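Local atomic coordinates of yeast glycogen phosphorylase (Saccharomyces cerevisiae, PDB entry 1YGP), a protein that belongs to the carbohydrate phosphorylase family, folds in the GT-B manner and carries pyridoxal-5'-phosphate. Residues G621-Y624 and R625-M629; S782-D785 and S786-Y790. All coordinates share one frame; numbering follows the deposited sequence.

Contact 1 (G621-Y624 and R625-M629); sequences GIIY and RYLAM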
# COMPACT_ATOMS: atom_id res chain seq x y z
N GLY A 621 -44.29 14.74 4.30
CA GLY A 621 -45.10 14.86 3.12
C GLY A 621 -45.38 13.48 2.53
O GLY A 621 -46.52 13.28 2.09
N ILE A 622 -44.43 12.51 2.53
CA ILE A 622 -44.68 11.17 1.97
C ILE A 622 -45.72 10.47 2.78
O ILE A 622 -46.72 10.03 2.21
CB ILE A 622 -43.46 10.21 1.93
CG1 ILE A 622 -42.47 10.70 0.91
CG2 ILE A 622 -43.87 8.80 1.50
CD1 ILE A 622 -41.31 9.74 0.67
N ILE A 623 -45.49 10.37 4.10
CA ILE A 623 -46.46 9.74 4.98
C ILE A 623 -47.81 10.40 4.79
O ILE A 623 -48.76 9.64 4.58
CB ILE A 623 -46.05 9.84 6.45
CG1 ILE A 623 -44.72 9.14 6.70
CG2 ILE A 623 -47.11 9.15 7.30
CD1 ILE A 623 -44.17 9.37 8.12
N TYR A 624 -47.94 11.73 4.78
CA TYR A 624 -49.23 12.40 4.56
C TYR A 624 -49.92 11.84 3.32
O TYR A 624 -51.06 11.38 3.43
CB TYR A 624 -49.07 13.93 4.38
CG TYR A 624 -50.38 14.59 3.92
CD1 TYR A 624 -51.41 14.83 4.83
CD2 TYR A 624 -50.57 14.84 2.55
CE1 TYR A 624 -52.63 15.31 4.37
CE2 TYR A 624 -51.79 15.32 2.09
CZ TYR A 624 -52.82 15.55 3.00
OH TYR A 624 -54.02 16.04 2.53
N ARG A 625 -49.28 11.89 2.15
CA ARG A 625 -49.88 11.38 0.94
C ARG A 625 -50.31 9.94 1.18
O ARG A 625 -51.49 9.67 0.99
CB ARG A 625 -48.87 11.47 -0.19
CG ARG A 625 -49.39 10.87 -1.51
CD ARG A 625 -48.27 10.74 -2.52
NE ARG A 625 -48.33 11.76 -3.55
CZ ARG A 625 -48.48 11.39 -4.83
NH1 ARG A 625 -48.58 10.09 -5.17
NH2 ARG A 625 -48.46 12.32 -5.79
N TYR A 626 -49.46 9.05 1.68
CA TYR A 626 -49.81 7.65 1.93
C TYR A 626 -51.07 7.49 2.80
O TYR A 626 -51.99 6.73 2.48
CB TYR A 626 -48.64 6.95 2.61
CG TYR A 626 -48.91 5.49 2.93
CD1 TYR A 626 -49.10 4.57 1.89
CD2 TYR A 626 -48.92 5.06 4.26
CE1 TYR A 626 -49.29 3.22 2.18
CE2 TYR A 626 -49.11 3.71 4.56
CZ TYR A 626 -49.30 2.80 3.51
OH TYR A 626 -49.45 1.45 3.80
N LEU A 627 -51.13 8.24 3.89
CA LEU A 627 -52.28 8.23 4.78
C LEU A 627 -53.55 8.68 4.06
O LEU A 627 -54.62 8.10 4.23
CB LEU A 627 -51.97 9.11 5.97
CG LEU A 627 -51.86 8.45 7.34
CD1 LEU A 627 -51.33 7.02 7.26
CD2 LEU A 627 -50.98 9.36 8.16
N ALA A 628 -53.42 9.69 3.21
CA ALA A 628 -54.53 10.17 2.43
C ALA A 628 -54.99 9.11 1.41
O ALA A 628 -56.18 8.85 1.27
CB ALA A 628 -54.09 11.43 1.72
N MET A 629 -54.06 8.41 0.76
CA MET A 629 -54.37 7.39 -0.24
C MET A 629 -55.14 6.24 0.37
O MET A 629 -56.20 5.83 -0.10
CB MET A 629 -53.14 6.76 -0.83
CG MET A 629 -52.11 7.66 -1.45
SD MET A 629 -50.84 6.56 -2.11
CE MET A 629 -51.19 6.86 -3.82
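Leu627 N donates to Ile623 O at 2.8 Å, one of four consecutive i to i+4 bonds that make this a regular alpha-helical run in the middle of helix 615-634. The helix flanks the parallel sheet of a Rossmann-like GT-B domain. Tyr626 N reaches Ile622 O at 3.0 Å with an N-H...O angle of 176°, while Arg625 N meets Gly621 O and Ala628 N meets Tyr624 O in the same pattern, so the carbonyls of all four residues 621-624 are taken up by the next turn.

Arg625 sends its charge away from this ladder. Its chain bends at chi3 (-104°), and the guanidinium forms a salt bridge with Asp835 through NH2 and a hydrogen bond to Pro647 O through NH1.

Outward from the backbone, contact between side chains is modest. Ile623 and Leu627, one turn apart, lie side by side and point the same way. In Ile623 the CG2 methyl is set opposite the backbone N, beside the carbonyl carbon (chi1 -61°), which leans it along the helix to the next turn. Ile622, by contrast, faces strand 649-654 and Val674 of helix 662-678. The two apolar residues of this ridge meet through single methyls, Ile623 CG2 lying 4.0 Å from Leu627 CD2.

Contact 2 (S782-D785 and S786-Y790); sequences SSLD and SVLSY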
# COMPACT_ATOMS: atom_id res chain seq x y z
N SER A 782 -53.72 20.30 10.93
CA SER A 782 -54.23 18.94 10.99
C SER A 782 -53.45 17.92 10.15
O SER A 782 -53.18 16.81 10.61
CB SER A 782 -55.67 18.90 10.53
OG SER A 782 -56.39 19.96 11.14
N SER A 783 -53.01 18.31 8.96
CA SER A 783 -52.28 17.46 8.03
C SER A 783 -51.03 16.88 8.65
O SER A 783 -50.80 15.66 8.71
CB SER A 783 -51.94 18.31 6.82
OG SER A 783 -51.69 19.65 7.24
N LEU A 784 -50.27 17.83 9.20
CA LEU A 784 -49.03 17.51 9.88
C LEU A 784 -49.35 16.75 11.14
O LEU A 784 -48.66 15.78 11.46
CB LEU A 784 -48.26 18.77 10.25
CG LEU A 784 -46.88 18.49 10.78
CD1 LEU A 784 -46.08 17.83 9.69
CD2 LEU A 784 -46.21 19.78 11.22
N ASP A 785 -50.42 17.12 11.84
CA ASP A 785 -50.76 16.44 13.07
C ASP A 785 -51.17 15.00 12.81
O ASP A 785 -50.90 14.13 13.63
CB ASP A 785 -51.89 17.15 13.79
CG ASP A 785 -51.99 16.63 15.21
OD1 ASP A 785 -51.02 16.77 15.98
OD2 ASP A 785 -53.02 16.06 15.54
N SER A 786 -51.74 14.73 11.65
CA SER A 786 -52.08 13.38 11.29
C SER A 786 -50.78 12.62 11.16
O SER A 786 -50.63 11.60 11.84
CB SER A 786 -52.84 13.38 9.98
OG SER A 786 -54.03 14.16 10.15
N VAL A 787 -49.77 13.10 10.43
CA VAL A 787 -48.56 12.30 10.32
C VAL A 787 -47.82 12.23 11.64
O VAL A 787 -47.43 11.11 11.99
CB VAL A 787 -47.58 12.81 9.23
CG1 VAL A 787 -48.23 12.48 7.93
CG2 VAL A 787 -47.36 14.29 9.21
N LEU A 788 -47.69 13.27 12.47
CA LEU A 788 -46.95 13.09 13.71
C LEU A 788 -47.61 12.09 14.67
O LEU A 788 -46.91 11.30 15.31
CB LEU A 788 -46.74 14.44 14.40
CG LEU A 788 -45.81 15.42 13.64
CD1 LEU A 788 -45.35 16.49 14.60
CD2 LEU A 788 -44.54 14.74 13.14
N SER A 789 -48.94 12.01 14.70
CA SER A 789 -49.64 11.03 15.52
C SER A 789 -49.46 9.66 14.91
O SER A 789 -49.30 8.68 15.62
CB SER A 789 -51.12 11.32 15.59
OG SER A 789 -51.34 12.63 16.10
N TYR A 790 -49.43 9.56 13.58
CA TYR A 790 -49.29 8.27 12.92
C TYR A 790 -47.89 7.66 13.09
O TYR A 790 -47.65 6.49 12.72
CB TYR A 790 -49.64 8.46 11.42
CG TYR A 790 -49.53 7.16 10.65
CD1 TYR A 790 -50.46 6.15 10.87
CD2 TYR A 790 -48.46 6.96 9.78
CE1 TYR A 790 -50.30 4.92 10.25
CE2 TYR A 790 -48.30 5.73 9.15
CZ TYR A 790 -49.22 4.72 9.39
OH TYR A 790 -49.03 3.48 8.81
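Ser786 and Ser789 each fold a hydroxyl back onto a carbonyl one turn earlier, within the short alpha-helix 782-790 of this GT-B protein. Backbone bonds come first: Ser786 N, Val787 N, Leu788 N and Ser789 N donate in turn to the carbonyls of Ser782, Ser783, Leu784 and Asp785. Ser783 O takes the bond from Val787 N at 3.3 Å and a weak second one from Ser786 N.

The hydroxyl bonds double two of these links. Ser786 OG donates to Ser782 O at 2.8 Å from above the carbonyl plane, 41° out of it. Ser789 OG donates a hydrogen bond to Asp785 O at 2.9 Å, arriving from the face of that plane opposite to Ser789 N. Both serines set OG beside their own backbone N (chi1 near -60°), which turns each hydroxyl back toward the preceding turn. Two donors therefore grip Ser782 O and Asp785 O alike. Ser783 OG instead bonds to Glu825 of helix 820-840.

Apolar contacts involve Leu784, which also packs on Phe824. It crosses Val787 at about a right angle, and Leu784 CG lies 4.3 Å from Leu788 CG. Its closest side-chain approach to Val787 runs from Leu784 CD1 to Val787 CG2, 3.8 Å.

In the fold
Contact 1 comes first along the chain, on helix 615-634, and contact 2 follows on helix 782-790, yet the centres of the two contacts lie about 10 Å apart and the two helices pack together. Val787 CG1 sits 3.6 Å from Ile623 CG2, and the Tyr790 ring lies against both Ile623 and Leu627, with Tyr790 CG 3.6 Å from Leu627 CD2. Helix 615-634 thus has an inner side on the six-stranded parallel sheet and another side against helix 782-790. Both contacts also have partners on helix 820-840, and both belong to the periphery, more than 30 Å from the centre of the chain.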